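Local structure of sulfite reductase [ferredoxin] (1ZJ8) at residues S182-L193 with A222-A230; P195-Y206 with L274-A282. The protein probably reduces sulfite to sulfide with electrons from ferredoxin, using siroheme and a [4Fe-4S] cluster, for the biosynthesis of sulfur-containing amino acids and cofactors. All coordinates share one frame; numbering follows the deposited sequence.

Both interactions belong to the same sheet-and-helix unit, and their segments alternate along the chain. Interaction 1 joins the loop after strand 176-181 to the end of strand 219-224 and the turn that follows. Interaction 2 packs helix 196-206, which starts just after that loop, on the start of helix 277-291. Their centres lie about 16 Å apart. They meet at Ile223, whose CD1 lies 3.8 Å from Ile202 CD1 and whose CG2 lies 3.7 Å from Pro195 CG. Neither contact forms the cofactor site: the side chain of Val229 in interaction 1 is about 9 Å from the siroheme, and that of Trp281 in interaction 2 about 14 Å.

Interaction 1 of 2, residues S182-L193 with A222-A230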
ATOM      1  N   SER A 182       0.569  -4.573  12.062  1.00 27.46           N
ATOM      2  CA  SER A 182       1.850  -5.257  12.201  1.00 27.39           C
ATOM      3  C   SER A 182       1.713  -6.707  11.770  1.00 27.51           C
ATOM      4  O   SER A 182       0.862  -7.449  12.303  1.00 27.28           O
ATOM      5  CB  SER A 182       2.347  -5.253  13.644  1.00 27.38           C
ATOM      6  OG  SER A 182       3.366  -6.219  13.827  1.00 25.65           O
ATOM      7  N   PRO A 183       2.547  -7.123  10.810  1.00 27.30           N
ATOM      8  CA  PRO A 183       2.672  -8.523  10.440  1.00 27.52           C
ATOM      9  C   PRO A 183       3.016  -9.442  11.589  1.00 27.58           C
ATOM     10  O   PRO A 183       2.959 -10.650  11.406  1.00 28.33           O
ATOM     11  CB  PRO A 183       3.862  -8.516   9.465  1.00 27.32           C
ATOM     12  CG  PRO A 183       3.889  -7.196   8.906  1.00 27.05           C
ATOM     13  CD  PRO A 183       3.414  -6.270   9.988  1.00 27.29           C
ATOM     14  N   LEU A 184       3.435  -8.893  12.729  1.00 27.77           N
ATOM     15  CA  LEU A 184       3.718  -9.700  13.931  1.00 27.93           C
ATOM     16  C   LEU A 184       2.873  -9.270  15.112  1.00 27.96           C
ATOM     17  O   LEU A 184       3.292  -9.393  16.262  1.00 28.44           O
ATOM     18  CB  LEU A 184       5.205  -9.630  14.292  1.00 27.69           C
ATOM     19  CG  LEU A 184       5.964 -10.759  13.604  1.00 28.55           C
ATOM     20  CD1 LEU A 184       6.468 -10.313  12.230  1.00 29.21           C
ATOM     21  CD2 LEU A 184       7.088 -11.222  14.486  1.00 28.46           C
ATOM     22  N   ALA A 185       1.677  -8.778  14.827  1.00 27.97           N
ATOM     23  CA  ALA A 185       0.774  -8.354  15.874  1.00 28.03           C
ATOM     24  C   ALA A 185       0.475  -9.542  16.808  1.00 28.04           C
ATOM     25  O   ALA A 185       0.041 -10.607  16.349  1.00 28.39           O
ATOM     26  CB  ALA A 185      -0.482  -7.806  15.266  1.00 28.01           C
ATOM     27  N   GLY A 186       0.756  -9.372  18.101  1.00 27.83           N
ATOM     28  CA  GLY A 186       0.533 -10.421  19.094  1.00 28.19           C
ATOM     29  C   GLY A 186       1.655 -11.423  19.314  1.00 28.21           C
ATOM     30  O   GLY A 186       1.550 -12.289  20.193  1.00 27.67           O
ATOM     31  N   GLU A 187       2.719 -11.332  18.519  1.00 28.44           N
ATOM     32  CA  GLU A 187       3.861 -12.231  18.705  1.00 29.13           C
ATOM     33  C   GLU A 187       5.245 -11.567  18.753  1.00 29.30           C
ATOM     34  O   GLU A 187       6.218 -12.223  19.174  1.00 29.35           O
ATOM     35  CB  GLU A 187       3.850 -13.332  17.646  1.00 29.47           C
ATOM     36  CG  GLU A 187       2.542 -14.162  17.611  1.00 31.85           C
ATOM     37  CD  GLU A 187       2.286 -14.990  18.881  1.00 33.48           C
ATOM     38  OE1 GLU A 187       3.220 -15.096  19.716  1.00 34.59           O
ATOM     39  OE2 GLU A 187       1.164 -15.550  19.020  1.00 32.47           O
ATOM     40  N   SER A 188       5.348 -10.294  18.360  1.00 29.43           N
ATOM     41  CA  SER A 188       6.633  -9.599  18.393  1.00 29.87           C
ATOM     42  C   SER A 188       7.135  -9.436  19.810  1.00 30.24           C
ATOM     43  O   SER A 188       6.374  -9.097  20.716  1.00 30.66           O
ATOM     44  CB  SER A 188       6.569  -8.223  17.707  1.00 30.13           C
ATOM     45  OG  SER A 188       7.835  -7.561  17.723  1.00 29.26           O
ATOM     46  N   LEU A 189       8.429  -9.675  19.989  1.00 30.77           N
ATOM     47  CA  LEU A 189       9.079  -9.419  21.263  1.00 31.34           C
ATOM     48  C   LEU A 189       9.159  -7.913  21.572  1.00 31.85           C
ATOM     49  O   LEU A 189       9.352  -7.524  22.728  1.00 32.14           O
ATOM     50  CB  LEU A 189      10.492 -10.019  21.298  1.00 31.27           C
ATOM     51  CG  LEU A 189      10.605 -11.552  21.323  1.00 31.38           C
ATOM     52  CD1 LEU A 189      12.051 -11.984  21.319  1.00 30.46           C
ATOM     53  CD2 LEU A 189       9.873 -12.157  22.524  1.00 30.98           C
ATOM     54  N   ASP A 190       8.987  -7.066  20.562  1.00 32.15           N
ATOM     55  CA  ASP A 190       9.176  -5.631  20.745  1.00 32.51           C
ATOM     56  C   ASP A 190       7.920  -4.783  20.578  1.00 32.55           C
ATOM     57  O   ASP A 190       7.985  -3.570  20.628  1.00 32.68           O
ATOM     58  CB  ASP A 190      10.254  -5.177  19.774  1.00 32.89           C
ATOM     59  CG  ASP A 190      11.472  -6.086  19.817  1.00 34.89           C
ATOM     60  OD1 ASP A 190      11.632  -6.794  20.836  1.00 38.27           O
ATOM     61  OD2 ASP A 190      12.261  -6.120  18.847  1.00 36.81           O
ATOM     62  N   GLU A 191       6.769  -5.407  20.404  1.00 32.69           N
ATOM     63  CA  GLU A 191       5.544  -4.640  20.240  1.00 32.93           C
ATOM     64  C   GLU A 191       5.149  -4.027  21.588  1.00 32.47           C
ATOM     65  O   GLU A 191       5.185  -4.694  22.621  1.00 31.98           O
ATOM     66  CB  GLU A 191       4.406  -5.503  19.643  1.00 32.93           C
ATOM     67  CG  GLU A 191       4.223  -6.893  20.293  1.00 34.44           C
ATOM     68  CD  GLU A 191       2.895  -7.571  19.956  1.00 35.53           C
ATOM     69  OE1 GLU A 191       2.631  -7.791  18.743  1.00 37.62           O
ATOM     70  OE2 GLU A 191       2.124  -7.900  20.906  1.00 39.19           O
ATOM     71  N   VAL A 192       4.794  -2.745  21.574  1.00 32.26           N
ATOM     72  CA  VAL A 192       4.266  -2.092  22.777  1.00 31.97           C
ATOM     73  C   VAL A 192       2.993  -2.791  23.250  1.00 31.28           C
ATOM     74  O   VAL A 192       2.806  -2.974  24.451  1.00 31.11           O
ATOM     75  CB  VAL A 192       3.965  -0.575  22.557  1.00 32.52           C
ATOM     76  CG1 VAL A 192       3.304   0.037  23.819  1.00 32.54           C
ATOM     77  CG2 VAL A 192       5.251   0.215  22.156  1.00 32.38           C
ATOM     78  N   LEU A 193       2.122  -3.132  22.295  1.00 30.79           N
ATOM     79  CA  LEU A 193       0.940  -3.983  22.529  1.00 30.51           C
ATOM     80  C   LEU A 193       0.423  -4.655  21.202  1.00 30.58           C
ATOM     81  O   LEU A 193       1.014  -4.481  20.125  1.00 30.88           O
ATOM     82  CB  LEU A 193      -0.160  -3.186  23.236  1.00 30.00           C
ATOM     83  CG  LEU A 193      -1.035  -2.230  22.427  1.00 29.69           C
ATOM     84  CD1 LEU A 193      -2.075  -1.617  23.319  1.00 28.67           C
ATOM     85  CD2 LEU A 193      -0.224  -1.166  21.753  1.00 29.63           C
ATOM     86  N   ALA A 222      -3.742   2.961   9.318  1.00 30.17           N
ATOM     87  CA  ALA A 222      -2.727   2.072   9.842  1.00 29.97           C
ATOM     88  C   ALA A 222      -2.772   1.966  11.382  1.00 29.73           C
ATOM     89  O   ALA A 222      -2.778   2.982  12.077  1.00 29.93           O
ATOM     90  CB  ALA A 222      -1.392   2.552   9.388  1.00 30.07           C
ATOM     91  N   ILE A 223      -2.786   0.734  11.906  1.00 29.45           N
ATOM     92  CA  ILE A 223      -2.802   0.494  13.360  1.00 29.25           C
ATOM     93  C   ILE A 223      -1.799  -0.598  13.795  1.00 29.25           C
ATOM     94  O   ILE A 223      -1.959  -1.751  13.391  1.00 29.48           O
ATOM     95  CB  ILE A 223      -4.211   0.092  13.823  1.00 29.04           C
ATOM     96  CG1 ILE A 223      -5.197   1.243  13.593  1.00 28.90           C
ATOM     97  CG2 ILE A 223      -4.203  -0.289  15.301  1.00 29.41           C
ATOM     98  CD1 ILE A 223      -6.619   0.874  13.854  1.00 28.61           C
ATOM     99  N   SER A 224      -0.811  -0.249  14.637  1.00 28.85           N
ATOM    100  CA  SER A 224       0.218  -1.215  15.064  1.00 28.88           C
ATOM    101  C   SER A 224       0.957  -0.797  16.345  1.00 29.15           C
ATOM    102  O   SER A 224       1.180   0.380  16.581  1.00 29.60           O
ATOM    103  CB  SER A 224       1.237  -1.440  13.926  1.00 28.88           C
ATOM    104  OG  SER A 224       2.351  -2.239  14.317  1.00 26.95           O
ATOM    105  N   GLY A 225       1.352  -1.780  17.151  1.00 29.13           N
ATOM    106  CA  GLY A 225       2.245  -1.554  18.284  1.00 29.32           C
ATOM    107  C   GLY A 225       3.726  -1.600  17.931  1.00 29.68           C
ATOM    108  O   GLY A 225       4.574  -1.696  18.825  1.00 30.32           O
ATOM    109  N   LEU A 226       4.027  -1.586  16.628  1.00 29.77           N
ATOM    110  CA  LEU A 226       5.374  -1.294  16.081  1.00 29.64           C
ATOM    111  C   LEU A 226       5.228  -0.226  14.998  1.00 29.31           C
ATOM    112  O   LEU A 226       4.147  -0.033  14.468  1.00 29.60           O
ATOM    113  CB  LEU A 226       6.005  -2.540  15.425  1.00 29.70           C
ATOM    114  CG  LEU A 226       6.498  -3.693  16.290  1.00 29.73           C
ATOM    115  CD1 LEU A 226       6.989  -4.847  15.407  1.00 29.23           C
ATOM    116  CD2 LEU A 226       7.593  -3.222  17.226  1.00 29.71           C
ATOM    117  N   GLN A 227       6.310   0.449  14.645  1.00 29.41           N
ATOM    118  CA  GLN A 227       6.304   1.339  13.471  1.00 29.85           C
ATOM    119  C   GLN A 227       6.714   0.540  12.226  1.00 29.58           C
ATOM    120  O   GLN A 227       7.780   0.786  11.677  1.00 28.87           O
ATOM    121  CB  GLN A 227       7.278   2.518  13.662  1.00 30.04           C
ATOM    122  CG  GLN A 227       6.980   3.483  14.829  1.00 30.59           C
ATOM    123  CD  GLN A 227       8.229   4.308  15.212  1.00 30.68           C
ATOM    124  OE1 GLN A 227       8.733   5.082  14.401  1.00 33.71           O
ATOM    125  NE2 GLN A 227       8.728   4.125  16.429  1.00 28.43           N
ATOM    126  N   ASP A 228       5.878  -0.427  11.819  1.00 29.69           N
ATOM    127  CA  ASP A 228       6.133  -1.266  10.624  1.00 29.81           C
ATOM    128  C   ASP A 228       5.035  -1.131   9.571  1.00 29.82           C
ATOM    129  O   ASP A 228       4.863  -2.012   8.733  1.00 30.07           O
ATOM    130  CB  ASP A 228       6.307  -2.737  11.019  1.00 29.95           C
ATOM    131  CG  ASP A 228       5.119  -3.291  11.786  1.00 30.05           C
ATOM    132  OD1 ASP A 228       4.039  -2.660  11.781  1.00 30.78           O
ATOM    133  OD2 ASP A 228       5.282  -4.354  12.418  1.00 29.35           O
ATOM    134  N   VAL A 229       4.304  -0.017   9.616  1.00 30.42           N
ATOM    135  CA  VAL A 229       3.121   0.205   8.773  1.00 30.69           C
ATOM    136  C   VAL A 229       3.108   1.588   8.085  1.00 31.13           C
ATOM    137  O   VAL A 229       2.052   2.147   7.783  1.00 31.83           O
ATOM    138  CB  VAL A 229       1.801   0.018   9.607  1.00 30.59           C
ATOM    139  CG1 VAL A 229       1.663  -1.414  10.115  1.00 30.59           C
ATOM    140  CG2 VAL A 229       1.739   1.000  10.777  1.00 30.20           C
ATOM    141  N   ALA A 230       4.279   2.136   7.813  1.00 31.77           N
ATOM    142  CA  ALA A 230       4.392   3.358   7.015  1.00 31.95           C
ATOM    143  C   ALA A 230       3.303   4.332   7.423  1.00 32.32           C
ATOM    144  O   ALA A 230       2.525   4.802   6.596  1.00 32.79           O
ATOM    145  CB  ALA A 230       4.301   3.030   5.513  1.00 31.75           C
TER
HETATM  146  O   HOH W   1      -1.348  -4.144  14.007  1.00 24.66           O
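Asp228 OD2 takes a hydrogen bond from Ser182 OG at 3.0 Å through its syn lone pair, and it has a second partner in His342. Ser182 OG in turn accepts from Leu184 N, which makes an ST turn. The hydroxyl is thus held by two bonds, one given and one accepted. It reaches both partners because OG stands anti to the backbone N of Ser182 (chi1 163°). The Pro183 and Asp228 side chains approach from opposite directions and meet where Pro183 CD lies 3.6 Å from Asp228 OD2. A water bridges Ser182 N and Ile223 O, which are 4.0 Å apart.

These bonds fasten the crossover loop that leaves strand 176-181 to the end of its parallel neighbour, strand 219-224, and to the turn after it; helix 196-206 completes this beta-alpha-beta connection. The far end of the loop is tied by backbone. Val192 N donates to Gly225 O at 3.0 Å, with an N-H...O angle of 158°. Glu191 CA makes a CA-H...O contact with the same Gly225 O, at 3.4 Å.

The two methyls of Leu226 lie against the loop. CD1 lies 3.7 Å from Ser188 OG, and CD2 lies 3.4 Å from Asp190 O. Ser188 OG accepts from Asp190 N in a second ST turn.

Interaction 2 of 2, residues P195-Y206 with L274-A282; sequences PTWAIEEIVRRY and LGEVPEVWA
Helix 196-206 and the start of helix 277-291 cross at -52°, and the axes of these short segments come within 9.3 Å. Pro278 is the knob of the contact and sits in a hole made by Ala198, Glu201, Ile202 and Arg205. Its CG lies 3.8 Å from Glu201 CB, and its CB lies 3.5 Å from Arg205 NH2. Trp197 CZ3 also touches Pro278 CG, the two side chains meeting at about a right angle. The Arg205 guanidinium is held by a salt bridge from NH1 to Glu201 OE1, an oxygen that Arg204 NH2 also grips.

Further along, Ile202 CD1 sits over a face of the Trp281 indole, 3.8 Å from the centroid of its five-membered ring. With CG anti to the backbone N (chi1 -180°), the Trp281 indole lies alongside Ile202 and Tyr206, and its NE1 is hydrogen-bonded to Thr221 OG1. The Tyr206 ring lies at 29° to the six-membered ring of Trp281 but is slid aside, with little overlap. Ala282 CB makes an off-centre CH-pi contact with Tyr206. At the other end, Leu274 CD1 lies 3.7 Å from Ala198 CB. Ile202 and Val277 both reach Ile223 of strand 219-224, as in alpha/beta folds where two helices pack on one face of a mixed beta sheet.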
ATOM      1  N   PRO A 195      -2.757  -4.433  18.957  1.00 29.58           N
ATOM      2  CA  PRO A 195      -3.986  -3.710  18.832  1.00 29.62           C
ATOM      3  C   PRO A 195      -4.921  -4.380  17.817  1.00 29.69           C
ATOM      4  O   PRO A 195      -5.887  -3.750  17.368  1.00 29.85           O
ATOM      5  CB  PRO A 195      -3.498  -2.363  18.327  1.00 29.76           C
ATOM      6  CG  PRO A 195      -2.388  -2.726  17.392  1.00 29.70           C
ATOM      7  CD  PRO A 195      -1.816  -4.043  17.894  1.00 29.65           C
ATOM      8  N   THR A 196      -4.643  -5.634  17.451  1.00 29.79           N
ATOM      9  CA  THR A 196      -5.466  -6.342  16.475  1.00 30.22           C
ATOM     10  C   THR A 196      -6.941  -6.198  16.802  1.00 30.69           C
ATOM     11  O   THR A 196      -7.744  -5.915  15.919  1.00 31.28           O
ATOM     12  CB  THR A 196      -5.173  -7.820  16.435  1.00 29.79           C
ATOM     13  OG1 THR A 196      -3.791  -8.014  16.154  1.00 29.78           O
ATOM     14  CG2 THR A 196      -6.021  -8.487  15.357  1.00 29.61           C
ATOM     15  N   TRP A 197      -7.290  -6.368  18.071  1.00 31.04           N
ATOM     16  CA  TRP A 197      -8.658  -6.151  18.504  1.00 31.70           C
ATOM     17  C   TRP A 197      -9.306  -4.890  17.927  1.00 32.35           C
ATOM     18  O   TRP A 197     -10.494  -4.916  17.574  1.00 33.26           O
ATOM     19  CB  TRP A 197      -8.741  -6.060  20.015  1.00 32.03           C
ATOM     20  CG  TRP A 197     -10.140  -5.943  20.483  1.00 32.37           C
ATOM     21  CD1 TRP A 197     -11.002  -6.965  20.751  1.00 32.69           C
ATOM     22  CD2 TRP A 197     -10.856  -4.734  20.744  1.00 33.45           C
ATOM     23  NE1 TRP A 197     -12.208  -6.471  21.179  1.00 32.62           N
ATOM     24  CE2 TRP A 197     -12.148  -5.099  21.176  1.00 33.72           C
ATOM     25  CE3 TRP A 197     -10.526  -3.372  20.667  1.00 33.24           C
ATOM     26  CZ2 TRP A 197     -13.117  -4.149  21.517  1.00 32.78           C
ATOM     27  CZ3 TRP A 197     -11.478  -2.435  21.019  1.00 32.57           C
ATOM     28  CH2 TRP A 197     -12.759  -2.829  21.435  1.00 33.13           C
ATOM     29  N   ALA A 198      -8.565  -3.786  17.861  1.00 32.32           N
ATOM     30  CA  ALA A 198      -9.142  -2.538  17.367  1.00 32.62           C
ATOM     31  C   ALA A 198      -9.482  -2.648  15.882  1.00 32.98           C
ATOM     32  O   ALA A 198     -10.510  -2.147  15.438  1.00 33.36           O
ATOM     33  CB  ALA A 198      -8.199  -1.360  17.621  1.00 32.30           C
ATOM     34  N   ILE A 199      -8.599  -3.293  15.123  1.00 33.42           N
ATOM     35  CA  ILE A 199      -8.737  -3.401  13.669  1.00 33.62           C
ATOM     36  C   ILE A 199      -9.928  -4.236  13.386  1.00 34.18           C
ATOM     37  O   ILE A 199     -10.703  -3.940  12.486  1.00 34.31           O
ATOM     38  CB  ILE A 199      -7.509  -4.090  13.011  1.00 33.73           C
ATOM     39  CG1 ILE A 199      -6.275  -3.192  13.181  1.00 33.61           C
ATOM     40  CG2 ILE A 199      -7.803  -4.446  11.520  1.00 32.98           C
ATOM     41  CD1 ILE A 199      -5.043  -3.624  12.412  1.00 33.89           C
ATOM     42  N   GLU A 200     -10.060  -5.300  14.161  1.00 34.65           N
ATOM     43  CA  GLU A 200     -11.137  -6.221  13.966  1.00 35.39           C
ATOM     44  C   GLU A 200     -12.462  -5.577  14.252  1.00 35.44           C
ATOM     45  O   GLU A 200     -13.382  -5.758  13.472  1.00 35.72           O
ATOM     46  CB  GLU A 200     -10.898  -7.456  14.812  1.00 35.48           C
ATOM     47  CG  GLU A 200      -9.740  -8.284  14.258  1.00 35.80           C
ATOM     48  CD  GLU A 200      -9.616  -9.636  14.934  1.00 36.61           C
ATOM     49  OE1 GLU A 200     -10.054  -9.780  16.106  1.00 39.47           O
ATOM     50  OE2 GLU A 200      -9.073 -10.559  14.293  1.00 38.38           O
ATOM     51  N   GLU A 201     -12.549  -4.794  15.327  1.00 35.88           N
ATOM     52  CA  GLU A 201     -13.776  -4.031  15.639  1.00 36.25           C
ATOM     53  C   GLU A 201     -14.141  -2.996  14.562  1.00 36.45           C
ATOM     54  O   GLU A 201     -15.308  -2.874  14.175  1.00 36.45           O
ATOM     55  CB  GLU A 201     -13.652  -3.324  16.991  1.00 36.60           C
ATOM     56  CG  GLU A 201     -14.000  -4.177  18.186  1.00 37.68           C
ATOM     57  CD  GLU A 201     -15.369  -4.778  18.046  1.00 40.72           C
ATOM     58  OE1 GLU A 201     -16.279  -4.053  17.589  1.00 40.65           O
ATOM     59  OE2 GLU A 201     -15.533  -5.982  18.366  1.00 43.57           O
ATOM     60  N   ILE A 202     -13.148  -2.257  14.076  1.00 36.33           N
ATOM     61  CA  ILE A 202     -13.400  -1.259  13.047  1.00 36.51           C
ATOM     62  C   ILE A 202     -14.037  -1.906  11.817  1.00 36.59           C
ATOM     63  O   ILE A 202     -14.970  -1.357  11.231  1.00 36.53           O
ATOM     64  CB  ILE A 202     -12.105  -0.494  12.664  1.00 36.73           C
ATOM     65  CG1 ILE A 202     -11.795   0.568  13.724  1.00 35.99           C
ATOM     66  CG2 ILE A 202     -12.213   0.123  11.230  1.00 36.51           C
ATOM     67  CD1 ILE A 202     -10.390   1.078  13.671  1.00 36.02           C
ATOM     68  N   VAL A 203     -13.533  -3.068  11.434  1.00 36.61           N
ATOM     69  CA  VAL A 203     -14.082  -3.763  10.292  1.00 37.20           C
ATOM     70  C   VAL A 203     -15.532  -4.157  10.576  1.00 37.76           C
ATOM     71  O   VAL A 203     -16.406  -3.949   9.730  1.00 37.52           O
ATOM     72  CB  VAL A 203     -13.203  -4.971   9.900  1.00 36.93           C
ATOM     73  CG1 VAL A 203     -13.948  -5.923   8.977  1.00 36.65           C
ATOM     74  CG2 VAL A 203     -11.899  -4.482   9.246  1.00 36.19           C
ATOM     75  N   ARG A 204     -15.788  -4.689  11.773  1.00 38.79           N
ATOM     76  CA  ARG A 204     -17.114  -5.204  12.126  1.00 39.50           C
ATOM     77  C   ARG A 204     -18.162  -4.104  12.297  1.00 40.52           C
ATOM     78  O   ARG A 204     -19.294  -4.235  11.838  1.00 40.78           O
ATOM     79  CB  ARG A 204     -17.024  -6.003  13.405  1.00 39.27           C
ATOM     80  CG  ARG A 204     -18.272  -6.791  13.701  1.00 39.24           C
ATOM     81  CD  ARG A 204     -18.141  -7.560  14.995  1.00 39.43           C
ATOM     82  NE  ARG A 204     -18.054  -6.653  16.144  1.00 40.57           N
ATOM     83  CZ  ARG A 204     -19.085  -6.020  16.720  1.00 40.36           C
ATOM     84  NH1 ARG A 204     -20.336  -6.157  16.274  1.00 38.93           N
ATOM     85  NH2 ARG A 204     -18.855  -5.232  17.765  1.00 41.37           N
ATOM     86  N   ARG A 205     -17.782  -3.016  12.950  1.00 41.57           N
ATOM     87  CA  ARG A 205     -18.721  -1.924  13.181  1.00 42.49           C
ATOM     88  C   ARG A 205     -18.977  -1.114  11.910  1.00 43.09           C
ATOM     89  O   ARG A 205     -20.126  -0.904  11.557  1.00 43.65           O
ATOM     90  CB  ARG A 205     -18.264  -0.995  14.327  1.00 42.83           C
ATOM     91  CG  ARG A 205     -17.818  -1.747  15.600  1.00 44.63           C
ATOM     92  CD  ARG A 205     -18.560  -1.328  16.871  1.00 47.36           C
ATOM     93  NE  ARG A 205     -18.004  -0.106  17.458  1.00 49.44           N
ATOM     94  CZ  ARG A 205     -17.030  -0.054  18.369  1.00 49.75           C
ATOM     95  NH1 ARG A 205     -16.449  -1.162  18.832  1.00 49.83           N
ATOM     96  NH2 ARG A 205     -16.629   1.129  18.820  1.00 49.54           N
ATOM     97  N   TYR A 206     -17.924  -0.693  11.211  1.00 43.69           N
ATOM     98  CA  TYR A 206     -18.035   0.395  10.219  1.00 44.46           C
ATOM     99  C   TYR A 206     -17.958  -0.029   8.746  1.00 45.26           C
ATOM    100  O   TYR A 206     -18.664   0.526   7.891  1.00 45.72           O
ATOM    101  CB  TYR A 206     -16.984   1.487  10.536  1.00 44.49           C
ATOM    102  CG  TYR A 206     -17.000   1.873  12.010  1.00 44.54           C
ATOM    103  CD1 TYR A 206     -18.109   2.515  12.570  1.00 43.93           C
ATOM    104  CD2 TYR A 206     -15.936   1.535  12.859  1.00 44.33           C
ATOM    105  CE1 TYR A 206     -18.154   2.835  13.930  1.00 44.03           C
ATOM    106  CE2 TYR A 206     -15.961   1.863  14.231  1.00 44.08           C
ATOM    107  CZ  TYR A 206     -17.077   2.510  14.751  1.00 44.59           C
ATOM    108  OH  TYR A 206     -17.120   2.837  16.086  1.00 44.76           O
ATOM    109  N   LEU A 274      -6.397   1.181  24.094  1.00 33.72           N
ATOM    110  CA  LEU A 274      -6.864   0.277  23.035  1.00 33.71           C
ATOM    111  C   LEU A 274      -8.406   0.208  22.876  1.00 33.41           C
ATOM    112  O   LEU A 274      -8.912   0.126  21.750  1.00 33.50           O
ATOM    113  CB  LEU A 274      -6.265  -1.123  23.239  1.00 33.24           C
ATOM    114  CG  LEU A 274      -6.563  -2.141  22.137  1.00 33.62           C
ATOM    115  CD1 LEU A 274      -6.150  -1.647  20.741  1.00 33.11           C
ATOM    116  CD2 LEU A 274      -5.863  -3.449  22.461  1.00 34.23           C
ATOM    117  N   GLY A 275      -9.134   0.234  23.995  1.00 33.21           N
ATOM    118  CA  GLY A 275     -10.599   0.168  23.980  1.00 33.30           C
ATOM    119  C   GLY A 275     -11.314   1.306  23.252  1.00 33.17           C
ATOM    120  O   GLY A 275     -12.388   1.120  22.707  1.00 32.91           O
ATOM    121  N   GLU A 276     -10.702   2.486  23.234  1.00 33.60           N
ATOM    122  CA  GLU A 276     -11.304   3.687  22.662  1.00 33.69           C
ATOM    123  C   GLU A 276     -10.892   3.916  21.189  1.00 33.59           C
ATOM    124  O   GLU A 276     -11.359   4.878  20.561  1.00 33.43           O
ATOM    125  CB  GLU A 276     -10.915   4.920  23.518  1.00 34.11           C
ATOM    126  CG  GLU A 276     -11.763   5.182  24.807  1.00 34.16           C
ATOM    127  CD  GLU A 276     -11.081   6.123  25.860  1.00 34.44           C
ATOM    128  OE1 GLU A 276     -10.200   6.963  25.525  1.00 34.28           O
ATOM    129  OE2 GLU A 276     -11.437   6.004  27.056  1.00 36.11           O
ATOM    130  N   VAL A 277     -10.065   3.024  20.629  1.00 33.39           N
ATOM    131  CA  VAL A 277      -9.494   3.219  19.291  1.00 33.53           C
ATOM    132  C   VAL A 277     -10.554   3.213  18.190  1.00 33.62           C
ATOM    133  O   VAL A 277     -10.594   4.147  17.385  1.00 33.76           O
ATOM    134  CB  VAL A 277      -8.304   2.226  18.980  1.00 33.34           C
ATOM    135  CG1 VAL A 277      -7.816   2.345  17.527  1.00 32.98           C
ATOM    136  CG2 VAL A 277      -7.134   2.476  19.926  1.00 33.33           C
ATOM    137  N   PRO A 278     -11.403   2.173  18.131  1.00 33.97           N
ATOM    138  CA  PRO A 278     -12.500   2.163  17.143  1.00 34.56           C
ATOM    139  C   PRO A 278     -13.375   3.436  17.163  1.00 35.11           C
ATOM    140  O   PRO A 278     -13.791   3.948  16.103  1.00 35.18           O
ATOM    141  CB  PRO A 278     -13.318   0.927  17.556  1.00 34.55           C
ATOM    142  CG  PRO A 278     -12.351   0.019  18.217  1.00 34.03           C
ATOM    143  CD  PRO A 278     -11.367   0.930  18.924  1.00 33.98           C
ATOM    144  N   GLU A 279     -13.632   3.920  18.376  1.00 35.66           N
ATOM    145  CA  GLU A 279     -14.448   5.114  18.638  1.00 36.33           C
ATOM    146  C   GLU A 279     -13.792   6.381  18.026  1.00 36.39           C
ATOM    147  O   GLU A 279     -14.401   7.174  17.295  1.00 36.43           O
ATOM    148  CB  GLU A 279     -14.520   5.279  20.161  1.00 36.65           C
ATOM    149  CG  GLU A 279     -15.839   5.643  20.752  1.00 37.34           C
ATOM    150  CD  GLU A 279     -15.713   5.891  22.270  1.00 38.37           C
ATOM    151  OE1 GLU A 279     -14.763   6.600  22.708  1.00 40.44           O
ATOM    152  OE2 GLU A 279     -16.580   5.386  23.030  1.00 43.50           O
ATOM    153  N   VAL A 280     -12.526   6.551  18.362  1.00 36.46           N
ATOM    154  CA  VAL A 280     -11.766   7.702  17.940  1.00 36.25           C
ATOM    155  C   VAL A 280     -11.570   7.644  16.430  1.00 36.46           C
ATOM    156  O   VAL A 280     -11.625   8.680  15.750  1.00 36.39           O
ATOM    157  CB  VAL A 280     -10.411   7.724  18.653  1.00 35.92           C
ATOM    158  CG1 VAL A 280      -9.510   8.809  18.071  1.00 36.36           C
ATOM    159  CG2 VAL A 280     -10.608   7.906  20.162  1.00 35.32           C
ATOM    160  N   TRP A 281     -11.340   6.431  15.914  1.00 36.45           N
ATOM    161  CA  TRP A 281     -11.191   6.227  14.476  1.00 36.41           C
ATOM    162  C   TRP A 281     -12.441   6.737  13.774  1.00 36.61           C
ATOM    163  O   TRP A 281     -12.350   7.456  12.771  1.00 36.72           O
ATOM    164  CB  TRP A 281     -10.962   4.751  14.161  1.00 36.12           C
ATOM    165  CG  TRP A 281     -10.792   4.462  12.707  1.00 36.23           C
ATOM    166  CD1 TRP A 281      -9.616   4.399  12.012  1.00 36.17           C
ATOM    167  CD2 TRP A 281     -11.834   4.195  11.758  1.00 36.41           C
ATOM    168  NE1 TRP A 281      -9.862   4.112  10.689  1.00 36.32           N
ATOM    169  CE2 TRP A 281     -11.214   3.976  10.506  1.00 36.49           C
ATOM    170  CE3 TRP A 281     -13.227   4.135  11.839  1.00 36.16           C
ATOM    171  CZ2 TRP A 281     -11.942   3.680   9.352  1.00 35.86           C
ATOM    172  CZ3 TRP A 281     -13.945   3.834  10.685  1.00 36.47           C
ATOM    173  CH2 TRP A 281     -13.298   3.608   9.459  1.00 35.67           C
ATOM    174  N   ALA A 282     -13.605   6.380  14.322  1.00 36.77           N
ATOM    175  CA  ALA A 282     -14.882   6.791  13.732  1.00 36.76           C
ATOM    176  C   ALA A 282     -15.002   8.322  13.690  1.00 36.67           C
ATOM    177  O   ALA A 282     -15.420   8.896  12.688  1.00 36.41           O
ATOM    178  CB  ALA A 282     -16.037   6.171  14.491  1.00 36.48           C
TER